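Local coordinates for putative lipoprotein (Bacteroides fragilis, PDB 3QNK) that probably binds glycans at the outer membrane surface, as a SusD-family lipoprotein expected to hand them to a partner transporter for uptake, at residues B[115-120]-B[155-160]; B[364-370]-B[382-386]; B[39-45]-B[449-455]; B[399-404]-B[435-439]. Residues are numbered along the deposited sequence.

Contact 1: B[115-120]-B[155-160]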
# COMPACT_ATOMS: atom_id res chain seq x y z
N ARG B 115 7.66 9.89 15.44
CA ARG B 115 8.34 10.32 14.21
C ARG B 115 9.77 9.78 14.15
O ARG B 115 10.22 9.37 13.08
CB ARG B 115 8.34 11.86 14.05
CG ARG B 115 8.85 12.31 12.67
CD ARG B 115 8.66 13.77 12.43
NE ARG B 115 9.56 14.56 13.26
CZ ARG B 115 9.69 15.88 13.16
NH1 ARG B 115 8.98 16.56 12.27
NH2 ARG B 115 10.51 16.53 13.97
N ALA B 116 10.45 9.74 15.32
CA ALA B 116 11.81 9.20 15.45
C ALA B 116 11.81 7.71 15.13
O ALA B 116 12.67 7.23 14.39
CB ALA B 116 12.31 9.43 16.86
N MSE B 117 10.82 6.99 15.65
CA MSE B 117 10.63 5.57 15.43
C MSE B 117 10.38 5.27 13.95
O MSE B 117 10.92 4.29 13.44
CB MSE B 117 9.47 5.06 16.29
CG MSE B 117 9.07 3.64 15.96
SE MSE B 117 7.95 2.91 17.28
CE MSE B 117 9.34 2.40 18.55
N PHE B 118 9.57 6.10 13.28
CA PHE B 118 9.23 5.90 11.86
C PHE B 118 10.44 6.14 10.97
O PHE B 118 10.69 5.30 10.11
CB PHE B 118 8.05 6.78 11.42
CG PHE B 118 6.76 6.47 12.14
CD1 PHE B 118 6.43 5.17 12.49
CD2 PHE B 118 5.86 7.48 12.43
CE1 PHE B 118 5.23 4.89 13.15
CE2 PHE B 118 4.65 7.20 13.10
CZ PHE B 118 4.35 5.90 13.45
N TYR B 119 11.21 7.22 11.21
CA TYR B 119 12.41 7.52 10.45
C TYR B 119 13.49 6.47 10.69
O TYR B 119 14.20 6.10 9.75
CB TYR B 119 12.95 8.90 10.76
CG TYR B 119 12.48 9.98 9.79
CD1 TYR B 119 12.86 9.96 8.45
CD2 TYR B 119 11.71 11.05 10.23
CE1 TYR B 119 12.43 10.94 7.56
CE2 TYR B 119 11.29 12.04 9.35
CZ TYR B 119 11.63 11.97 8.02
OH TYR B 119 11.21 12.95 7.17
N PHE B 120 13.59 5.95 11.94
CA PHE B 120 14.58 4.91 12.26
C PHE B 120 14.31 3.65 11.46
O PHE B 120 15.27 3.06 11.00
CB PHE B 120 14.62 4.60 13.76
CG PHE B 120 15.71 3.63 14.20
CD1 PHE B 120 17.02 3.78 13.75
CD2 PHE B 120 15.44 2.63 15.12
CE1 PHE B 120 18.02 2.89 14.18
CE2 PHE B 120 16.45 1.76 15.57
CZ PHE B 120 17.73 1.90 15.09
N PHE B 155 18.77 13.77 13.11
CA PHE B 155 17.34 14.11 13.10
C PHE B 155 16.58 13.22 14.09
O PHE B 155 15.90 13.76 14.95
CB PHE B 155 16.75 13.98 11.67
CG PHE B 155 15.36 14.52 11.49
CD1 PHE B 155 14.25 13.77 11.85
CD2 PHE B 155 15.15 15.76 10.92
CE1 PHE B 155 12.96 14.27 11.69
CE2 PHE B 155 13.87 16.25 10.72
CZ PHE B 155 12.78 15.50 11.12
N ILE B 156 16.74 11.88 13.98
CA ILE B 156 16.09 10.88 14.86
C ILE B 156 16.43 11.18 16.31
O ILE B 156 15.53 11.26 17.15
CB ILE B 156 16.48 9.42 14.47
CG1 ILE B 156 15.99 9.06 13.04
CG2 ILE B 156 15.93 8.42 15.49
CD1 ILE B 156 16.75 7.91 12.42
N LEU B 157 17.71 11.38 16.60
CA LEU B 157 18.19 11.61 17.97
C LEU B 157 17.74 12.95 18.52
O LEU B 157 17.52 13.04 19.73
CB LEU B 157 19.71 11.45 18.04
CG LEU B 157 20.22 10.00 17.82
CD1 LEU B 157 21.71 9.95 17.60
CD2 LEU B 157 19.77 9.10 18.94
N GLU B 158 17.54 13.98 17.68
CA GLU B 158 17.03 15.26 18.16
C GLU B 158 15.56 15.11 18.57
O GLU B 158 15.17 15.65 19.60
CB GLU B 158 17.22 16.38 17.14
CG GLU B 158 18.24 17.40 17.61
CD GLU B 158 17.95 18.10 18.93
OE1 GLU B 158 16.93 18.83 19.01
OE2 GLU B 158 18.75 17.93 19.89
N ASP B 159 14.79 14.31 17.81
CA ASP B 159 13.38 13.99 18.10
C ASP B 159 13.27 13.22 19.41
O ASP B 159 12.41 13.54 20.23
CB ASP B 159 12.73 13.17 16.95
CG ASP B 159 11.90 13.96 15.94
OD1 ASP B 159 11.56 15.13 16.23
OD2 ASP B 159 11.56 13.39 14.88
N LEU B 160 14.18 12.24 19.64
CA LEU B 160 14.20 11.44 20.86
C LEU B 160 14.68 12.25 22.05
O LEU B 160 14.20 12.02 23.16
CB LEU B 160 15.01 10.16 20.70
CG LEU B 160 14.38 9.10 19.78
CD1 LEU B 160 15.38 8.06 19.40
CD2 LEU B 160 13.11 8.50 20.40
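This is a buried antiparallel helix-helix contact between helix 101-126 and helix 149-166, in the alpha-superhelical, TPR-like part of the SusD fold. The short segments 115-120 and 155-160 run at 159° to each other with axes 8.7 Å apart. A small residue permits the close approach: Ala116 CA lies 4.6 Å from Ile156 CA, and the methyl of Ala116 sits against the facing helix, with CB 3.6 Å from Leu160 CG and 3.8 Å from Asp159 CB. Ile156 packs against Ala116, Tyr119 and Phe120, its CG2 3.6 Å from Ala116 O, its CG1 3.8 Å from Tyr119 CB and its CD1 3.7 Å from Phe120 CA. Along one margin a bidentate salt bridge ties the helices together: Arg115 NE donates to Asp159 OD2 (2.8 Å) and Arg115 NH2 to Asp159 OD1 (2.9 Å), both nearly straight. Phe155 lies over one face of the same guanidinium, its CZ 3.7 Å from Arg115 CZ, and meets the Tyr119 ring obliquely, with centroids 5.1 Å apart and planes at 64°. Asn88 takes a further hydrogen bond from Arg115, and Asp159 is also hydrogen-bonded to His112. Tyr119 bonds Leu132 N through its hydroxyl. Helix 76-93 packs on Arg115 and Tyr119, while helix 181-194 meets Phe120 and Ile156.

Contact 2: B[364-370]-B[382-386]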
# COMPACT_ATOMS: atom_id res chain seq x y z
N TRP B 364 7.48 -15.37 21.77
CA TRP B 364 6.26 -14.58 21.81
C TRP B 364 5.01 -15.37 21.38
O TRP B 364 3.93 -14.78 21.38
CB TRP B 364 6.41 -13.27 21.01
CG TRP B 364 7.25 -13.40 19.77
CD1 TRP B 364 8.58 -13.12 19.64
CD2 TRP B 364 6.84 -13.97 18.52
NE1 TRP B 364 9.01 -13.44 18.37
CE2 TRP B 364 7.96 -13.96 17.66
CE3 TRP B 364 5.61 -14.45 18.03
CZ2 TRP B 364 7.89 -14.39 16.34
CZ3 TRP B 364 5.54 -14.89 16.72
CH2 TRP B 364 6.68 -14.85 15.89
N ILE B 365 5.12 -16.68 21.05
CA ILE B 365 3.93 -17.50 20.82
C ILE B 365 3.58 -18.11 22.19
O ILE B 365 4.38 -18.85 22.75
CB ILE B 365 4.03 -18.56 19.69
CG1 ILE B 365 4.31 -17.88 18.34
CG2 ILE B 365 2.70 -19.35 19.61
CD1 ILE B 365 4.68 -18.83 17.21
N ASP B 366 2.40 -17.74 22.75
CA ASP B 366 1.95 -18.18 24.07
C ASP B 366 1.39 -19.62 24.03
O ASP B 366 0.21 -19.84 24.26
CB ASP B 366 0.91 -17.21 24.65
CG ASP B 366 0.73 -17.22 26.17
OD1 ASP B 366 1.23 -18.18 26.83
OD2 ASP B 366 0.09 -16.27 26.70
N TYR B 367 2.28 -20.61 23.77
CA TYR B 367 1.96 -22.02 23.80
C TYR B 367 1.73 -22.48 25.26
O TYR B 367 1.18 -23.55 25.49
CB TYR B 367 3.09 -22.84 23.18
CG TYR B 367 3.24 -22.75 21.68
CD1 TYR B 367 2.19 -23.08 20.83
CD2 TYR B 367 4.49 -22.50 21.10
CE1 TYR B 367 2.34 -23.07 19.44
CE2 TYR B 367 4.65 -22.49 19.71
CZ TYR B 367 3.57 -22.78 18.89
OH TYR B 367 3.72 -22.78 17.53
N ASP B 368 2.16 -21.66 26.23
CA ASP B 368 1.96 -21.95 27.65
C ASP B 368 0.49 -21.78 28.05
O ASP B 368 -0.08 -22.67 28.69
CB ASP B 368 2.84 -21.03 28.53
CG ASP B 368 4.33 -21.29 28.47
OD1 ASP B 368 4.76 -22.34 28.96
OD2 ASP B 368 5.06 -20.43 27.94
N ASN B 369 -0.14 -20.66 27.66
CA ASN B 369 -1.49 -20.33 28.12
C ASN B 369 -2.58 -20.42 27.09
O ASN B 369 -3.69 -20.83 27.44
CB ASN B 369 -1.48 -18.91 28.67
CG ASN B 369 -0.49 -18.73 29.79
OD1 ASN B 369 -0.63 -19.34 30.86
ND2 ASN B 369 0.55 -17.95 29.56
N TYR B 370 -2.32 -19.99 25.85
CA TYR B 370 -3.32 -19.94 24.79
C TYR B 370 -3.96 -21.28 24.47
O TYR B 370 -3.39 -22.35 24.74
CB TYR B 370 -2.73 -19.36 23.49
CG TYR B 370 -2.81 -17.85 23.36
CD1 TYR B 370 -2.82 -17.03 24.49
CD2 TYR B 370 -2.83 -17.24 22.11
CE1 TYR B 370 -2.88 -15.64 24.37
CE2 TYR B 370 -2.85 -15.84 21.99
CZ TYR B 370 -2.89 -15.05 23.12
OH TYR B 370 -2.92 -13.67 22.99
N PHE B 382 -6.50 -13.61 18.59
CA PHE B 382 -5.20 -14.22 18.88
C PHE B 382 -4.10 -13.21 18.63
O PHE B 382 -3.39 -13.25 17.62
CB PHE B 382 -5.01 -15.51 18.10
CG PHE B 382 -5.82 -16.60 18.73
CD1 PHE B 382 -5.36 -17.27 19.85
CD2 PHE B 382 -7.09 -16.91 18.25
CE1 PHE B 382 -6.14 -18.25 20.48
CE2 PHE B 382 -7.87 -17.88 18.88
CZ PHE B 382 -7.39 -18.55 19.98
N SER B 383 -3.96 -12.29 19.59
CA SER B 383 -2.97 -11.23 19.56
C SER B 383 -1.62 -11.69 20.09
O SER B 383 -1.52 -12.63 20.89
CB SER B 383 -3.44 -10.04 20.38
OG SER B 383 -3.54 -10.43 21.73
N THR B 384 -0.60 -10.95 19.68
CA THR B 384 0.78 -11.14 20.06
C THR B 384 1.22 -9.87 20.79
O THR B 384 0.86 -8.76 20.40
CB THR B 384 1.62 -11.53 18.82
OG1 THR B 384 1.47 -12.94 18.61
CG2 THR B 384 3.12 -11.19 18.97
N ASN B 385 1.95 -10.04 21.87
CA ASN B 385 2.49 -8.94 22.64
C ASN B 385 3.88 -8.70 22.07
O ASN B 385 4.88 -9.32 22.48
CB ASN B 385 2.48 -9.26 24.16
CG ASN B 385 2.78 -8.08 25.08
OD1 ASN B 385 2.70 -6.90 24.69
ND2 ASN B 385 3.09 -8.38 26.35
N TRP B 386 3.92 -7.85 21.02
CA TRP B 386 5.16 -7.51 20.33
C TRP B 386 5.93 -6.48 21.15
O TRP B 386 5.50 -5.32 21.23
CB TRP B 386 4.88 -7.00 18.90
CG TRP B 386 6.12 -6.88 18.07
CD1 TRP B 386 6.64 -5.74 17.53
CD2 TRP B 386 7.03 -7.95 17.73
NE1 TRP B 386 7.81 -6.03 16.85
CE2 TRP B 386 8.08 -7.38 16.97
CE3 TRP B 386 7.09 -9.32 18.04
CZ2 TRP B 386 9.15 -8.14 16.49
CZ3 TRP B 386 8.16 -10.07 17.58
CH2 TRP B 386 9.16 -9.49 16.79
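An aromatic-rich loop, 364-370, packs here against the start of strand 384-387, an outer strand of a small three-stranded antiparallel sheet, and the two residues leading into it. At one end the two tryptophans form a T-shaped pair: the edge of Trp386 points at the face of Trp364, with Trp364 NE1 3.6 Å from Trp386 CZ3 and planes at 78°. Thr384 CG2 adds a looser contact, 4.2 Å from Trp364 CE3. At the other end Tyr370 CD2 comes within 3.4 Å of Phe382 CD1, at the edge of the phenylalanine ring, and Tyr370 OH donates a 2.7 Å hydrogen bond to Ser383 O. Between these ends the loop bows away around an Asx motif, in which Asp366 OD1 accepts from Asn369 N at 3.0 Å. Phe382 also packs on Met138 of the second subunit, and Trp364 NE1 bonds to Phe449 O. The backbone of Thr384 and Trp386 pairs with strand 238-244, so the loop meets 382-386 through aromatic packing and one side-chain-to-backbone hydrogen bond, not strand pairing.

Contact 3: B[39-45]-B[449-455]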
# COMPACT_ATOMS: atom_id res chain seq x y z
N GLN B 39 12.61 -9.98 7.65
CA GLN B 39 14.01 -9.62 7.95
C GLN B 39 14.74 -10.73 8.73
O GLN B 39 15.91 -10.98 8.43
CB GLN B 39 14.09 -8.29 8.73
CG GLN B 39 13.60 -7.09 7.93
CD GLN B 39 14.52 -6.75 6.79
OE1 GLN B 39 14.71 -7.51 5.82
NE2 GLN B 39 15.08 -5.58 6.90
N GLU B 40 14.06 -11.41 9.70
CA GLU B 40 14.65 -12.51 10.47
C GLU B 40 14.91 -13.71 9.57
O GLU B 40 15.92 -14.40 9.74
CB GLU B 40 13.75 -12.91 11.66
CG GLU B 40 14.51 -13.66 12.74
CD GLU B 40 15.35 -12.88 13.74
OE1 GLU B 40 15.48 -11.63 13.60
OE2 GLU B 40 15.89 -13.53 14.66
N ASN B 41 14.00 -13.95 8.58
CA ASN B 41 14.10 -15.01 7.60
C ASN B 41 15.13 -14.64 6.53
O ASN B 41 15.38 -15.43 5.59
CB ASN B 41 12.72 -15.25 6.99
CG ASN B 41 11.78 -15.98 7.89
OD1 ASN B 41 12.03 -17.12 8.28
ND2 ASN B 41 10.67 -15.35 8.21
N ARG B 42 15.70 -13.41 6.64
CA ARG B 42 16.76 -12.94 5.73
C ARG B 42 18.05 -12.86 6.53
O ARG B 42 18.96 -12.14 6.17
CB ARG B 42 16.39 -11.62 5.00
CG ARG B 42 15.15 -11.83 4.14
CD ARG B 42 14.83 -10.75 3.17
NE ARG B 42 13.96 -9.74 3.76
CZ ARG B 42 12.75 -9.41 3.32
NH1 ARG B 42 12.24 -9.98 2.24
NH2 ARG B 42 12.04 -8.47 3.96
N SER B 43 18.13 -13.67 7.60
CA SER B 43 19.26 -13.76 8.54
C SER B 43 19.59 -15.22 8.85
O SER B 43 18.77 -16.11 8.65
CB SER B 43 18.94 -13.00 9.84
OG SER B 43 18.27 -13.83 10.77
N ASP B 44 20.78 -15.45 9.43
CA ASP B 44 21.25 -16.80 9.75
C ASP B 44 20.46 -17.47 10.91
O ASP B 44 20.76 -18.62 11.25
CB ASP B 44 22.75 -16.77 10.05
CG ASP B 44 23.17 -15.91 11.23
OD1 ASP B 44 22.43 -14.93 11.55
OD2 ASP B 44 24.26 -16.18 11.79
N ASN B 45 19.43 -16.78 11.48
CA ASN B 45 18.61 -17.35 12.56
C ASN B 45 17.46 -18.19 12.05
O ASN B 45 16.92 -19.01 12.81
CB ASN B 45 18.04 -16.25 13.45
CG ASN B 45 19.01 -15.73 14.46
OD1 ASN B 45 20.16 -16.19 14.57
ND2 ASN B 45 18.58 -14.76 15.22
N PHE B 449 14.61 -13.85 17.20
CA PHE B 449 13.20 -13.75 16.75
C PHE B 449 12.56 -12.47 17.22
O PHE B 449 11.32 -12.38 17.25
CB PHE B 449 12.35 -14.99 17.12
CG PHE B 449 13.09 -16.22 16.69
CD1 PHE B 449 13.38 -16.44 15.34
CD2 PHE B 449 13.64 -17.09 17.64
CE1 PHE B 449 14.16 -17.53 14.95
CE2 PHE B 449 14.44 -18.16 17.24
CZ PHE B 449 14.67 -18.40 15.90
N GLU B 450 13.38 -11.46 17.51
CA GLU B 450 12.87 -10.15 17.94
C GLU B 450 13.25 -9.07 16.94
O GLU B 450 13.38 -7.92 17.32
CB GLU B 450 13.36 -9.81 19.34
CG GLU B 450 12.56 -10.54 20.40
CD GLU B 450 12.99 -10.15 21.79
OE1 GLU B 450 12.40 -9.21 22.37
OE2 GLU B 450 13.99 -10.74 22.26
N GLU B 451 13.40 -9.45 15.66
CA GLU B 451 13.68 -8.57 14.52
C GLU B 451 14.98 -7.74 14.71
O GLU B 451 15.02 -6.58 14.29
CB GLU B 451 12.47 -7.65 14.22
CG GLU B 451 12.22 -7.49 12.73
CD GLU B 451 11.14 -6.51 12.26
OE1 GLU B 451 10.05 -6.46 12.89
OE2 GLU B 451 11.38 -5.86 11.21
N GLN B 452 16.05 -8.35 15.26
CA GLN B 452 17.30 -7.60 15.44
C GLN B 452 18.48 -8.19 14.69
O GLN B 452 19.34 -7.44 14.25
CB GLN B 452 17.66 -7.53 16.93
CG GLN B 452 16.90 -6.49 17.73
CD GLN B 452 17.79 -5.77 18.69
OE1 GLN B 452 18.90 -5.28 18.34
NE2 GLN B 452 17.27 -5.59 19.87
N ARG B 453 18.53 -9.51 14.54
CA ARG B 453 19.65 -10.23 13.92
C ARG B 453 20.06 -9.65 12.59
O ARG B 453 21.26 -9.51 12.31
CB ARG B 453 19.31 -11.72 13.76
CG ARG B 453 20.46 -12.59 13.26
CD ARG B 453 21.67 -12.42 14.13
NE ARG B 453 22.77 -13.24 13.67
CZ ARG B 453 23.93 -13.32 14.28
NH1 ARG B 453 24.17 -12.60 15.37
NH2 ARG B 453 24.87 -14.12 13.82
N PHE B 454 19.09 -9.32 11.75
CA PHE B 454 19.37 -8.83 10.42
C PHE B 454 20.16 -7.51 10.51
O PHE B 454 21.11 -7.31 9.77
CB PHE B 454 18.03 -8.68 9.67
CG PHE B 454 18.12 -8.01 8.33
CD1 PHE B 454 18.29 -6.63 8.24
CD2 PHE B 454 18.10 -8.76 7.17
CE1 PHE B 454 18.43 -6.02 7.01
CE2 PHE B 454 18.32 -8.16 5.94
CZ PHE B 454 18.48 -6.80 5.86
N TYR B 455 19.77 -6.61 11.43
CA TYR B 455 20.42 -5.31 11.63
C TYR B 455 21.71 -5.45 12.43
O TYR B 455 22.61 -4.64 12.26
CB TYR B 455 19.45 -4.33 12.27
CG TYR B 455 18.16 -4.21 11.49
CD1 TYR B 455 18.11 -3.51 10.28
CD2 TYR B 455 16.99 -4.80 11.95
CE1 TYR B 455 16.94 -3.43 9.53
CE2 TYR B 455 15.80 -4.72 11.22
CZ TYR B 455 15.78 -4.04 10.01
OH TYR B 455 14.59 -3.95 9.34
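Side chains reaching across to backbone and to one another join loop 39-45 to the turn 449-452 and the first residues of helix 453-460, a buried contact near the chain's centre that brings an N-terminal loop to the C-terminal SusD-family region. Glu40, t at chi1 and p at chi2, directs its carboxylate to the backbone of the turn: OE2 accepts from Phe449 N at 2.9 Å and also from Asn45 ND2 at 3.0 Å. Phe449 and Glu451 both have positive phi, which lets the turn curl round this acid. Arg453, t then p before extending, aims its guanidinium at Asp44 in a bidentate salt bridge, NE to OD1 at 2.7 Å and NH2 to OD2 at 3.0 Å. Gln39 bends back, m at chi1 and chi2, so that NE2 lies over one face of the Phe454 ring, 3.4 Å from CE1, and donates to Tyr455 OH at 3.0 Å; its OE1 accepts from Arg42 NE at 3.1 Å. Ser43 OG accepts from Asn45 N at 3.2 Å in an ST turn. Asp74 forms a salt bridge with Arg42, and Arg444 bonds Asn45. Helix 101-126 touches Gln39 and Tyr455, helix 181-194 borders Gln452 and Tyr455, and Thr466 of helix 463-466 meets the Asp44-Arg453 pair.

Contact 4: B[399-404]-B[435-439]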
# COMPACT_ATOMS: atom_id res chain seq x y z
N ALA B 399 26.83 -2.89 27.32
CA ALA B 399 27.98 -3.80 27.24
C ALA B 399 28.77 -3.57 25.95
O ALA B 399 30.00 -3.43 25.99
CB ALA B 399 27.51 -5.25 27.31
N GLU B 400 28.05 -3.41 24.83
CA GLU B 400 28.60 -3.19 23.53
C GLU B 400 29.35 -1.85 23.45
O GLU B 400 30.51 -1.85 22.99
CB GLU B 400 27.50 -3.27 22.47
CG GLU B 400 28.07 -3.42 21.08
CD GLU B 400 27.15 -3.85 19.95
OE1 GLU B 400 26.09 -4.46 20.22
OE2 GLU B 400 27.57 -3.65 18.78
N ALA B 401 28.73 -0.74 23.88
CA ALA B 401 29.33 0.59 23.87
C ALA B 401 30.50 0.68 24.84
O ALA B 401 31.51 1.29 24.50
CB ALA B 401 28.30 1.64 24.20
N ARG B 402 30.38 0.05 26.02
CA ARG B 402 31.44 0.06 27.02
C ARG B 402 32.67 -0.62 26.51
O ARG B 402 33.75 -0.06 26.66
CB ARG B 402 31.02 -0.59 28.33
CG ARG B 402 30.30 0.38 29.17
CD ARG B 402 29.50 -0.27 30.27
NE ARG B 402 28.63 0.74 30.86
CZ ARG B 402 28.96 1.51 31.87
NH1 ARG B 402 30.13 1.35 32.48
NH2 ARG B 402 28.12 2.45 32.31
N LEU B 403 32.52 -1.77 25.85
CA LEU B 403 33.69 -2.45 25.31
C LEU B 403 34.42 -1.58 24.28
O LEU B 403 35.62 -1.35 24.43
CB LEU B 403 33.34 -3.81 24.69
CG LEU B 403 34.57 -4.52 24.18
CD1 LEU B 403 34.91 -5.67 25.03
CD2 LEU B 403 34.44 -4.86 22.75
N GLU B 404 33.68 -1.04 23.28
CA GLU B 404 34.25 -0.20 22.23
C GLU B 404 34.91 1.07 22.77
O GLU B 404 35.79 1.61 22.13
CB GLU B 404 33.18 0.17 21.20
CG GLU B 404 32.56 -1.01 20.47
CD GLU B 404 33.49 -2.00 19.79
OE1 GLU B 404 34.65 -1.64 19.46
OE2 GLU B 404 33.05 -3.15 19.58
N LEU B 435 36.15 -10.73 24.21
CA LEU B 435 34.96 -10.29 24.94
C LEU B 435 33.91 -9.71 24.00
O LEU B 435 32.71 -9.96 24.20
CB LEU B 435 35.29 -9.28 26.05
CG LEU B 435 34.13 -8.86 26.99
CD1 LEU B 435 33.44 -10.07 27.63
CD2 LEU B 435 34.59 -7.82 28.02
N ARG B 436 34.34 -9.00 22.93
CA ARG B 436 33.41 -8.44 21.93
C ARG B 436 32.56 -9.54 21.31
O ARG B 436 31.35 -9.38 21.23
CB ARG B 436 34.16 -7.68 20.83
CG ARG B 436 33.27 -7.20 19.71
CD ARG B 436 33.84 -6.06 18.89
NE ARG B 436 35.27 -6.24 18.67
CZ ARG B 436 36.21 -5.34 18.95
NH1 ARG B 436 35.87 -4.15 19.42
NH2 ARG B 436 37.48 -5.62 18.73
N GLU B 437 33.18 -10.65 20.94
CA GLU B 437 32.44 -11.73 20.32
C GLU B 437 31.46 -12.37 21.28
O GLU B 437 30.35 -12.71 20.87
CB GLU B 437 33.40 -12.78 19.72
CG GLU B 437 34.33 -12.24 18.63
CD GLU B 437 33.76 -11.25 17.61
OE1 GLU B 437 32.73 -11.57 16.98
OE2 GLU B 437 34.38 -10.17 17.43
N LEU B 438 31.83 -12.48 22.56
CA LEU B 438 30.98 -13.08 23.58
C LEU B 438 29.69 -12.25 23.80
O LEU B 438 28.60 -12.83 23.96
CB LEU B 438 31.79 -13.23 24.88
CG LEU B 438 32.94 -14.25 24.81
CD1 LEU B 438 33.88 -14.11 25.97
CD2 LEU B 438 32.41 -15.68 24.70
N ILE B 439 29.83 -10.90 23.77
CA ILE B 439 28.72 -9.94 23.92
C ILE B 439 27.81 -10.10 22.71
O ILE B 439 26.59 -10.29 22.87
CB ILE B 439 29.25 -8.48 24.08
CG1 ILE B 439 30.09 -8.32 25.38
CG2 ILE B 439 28.09 -7.49 24.04
CD1 ILE B 439 30.92 -7.05 25.49
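Helices 391-405 and 432-446 run nearly antiparallel through segments 399-404 and 435-439, at 168° with axes 10.1 Å apart, as part of the alpha-alpha superhelical framework of this SusD-like protein. Their nearest alpha carbons, Glu400 with Ile439 at 6.8 Å and Leu403 with Arg436 at 6.9 Å, keep that spacing over one turn, leaving room for side chains between the backbones. Leu403 projects into this space: its CD2 rests 3.4 Å from Arg436 CB, its CD1 3.7 Å from Leu435 CD2, and its CB 4.1 Å from Ile439 CD1. One turn back, Ala399 offers only a methyl, with CB 4.0 Å from Ile439 CG2, and the isoleucine fits beside it, CD1 3.8 Å from Ala399 O. Glu400 points its carboxylate to other partners, a salt bridge with Arg459 and a hydrogen bond from Trp460, both on helix 453-460. Helix 408-420, the next helix in the chain, also packs on Ala399 and Leu403. A charged pair closes the more exposed margin. There Arg436, also bridged to Glu433 on its own helix, sets NH1 2.8 Å from Glu404 OE1 and donates from NH1 to Glu404 OE2 at 3.0 Å.

Overall arrangement
Contact 3 closes the longest loop, bringing residues 39-45 to 449-455 across 403 intervening residues, and contacts 1, 2 and 4 follow in that order inside it. It is also the most central, about 7 Å from the chain's centre, with the centres of the others about 20 to 22 Å from its own. Contacts 1 and 2 lie on opposite sides of the chain's centre, their own centres about 30 Å apart. Contact 2 touches contact 3 directly through Trp364 and Trp386, whereas contact 4 connects by sequence, helix 432-446 preceding helix 453-460. Contact 3 thus joins the N-terminal helical part holding contact 1 to the SusD-family region holding contacts 2 and 4.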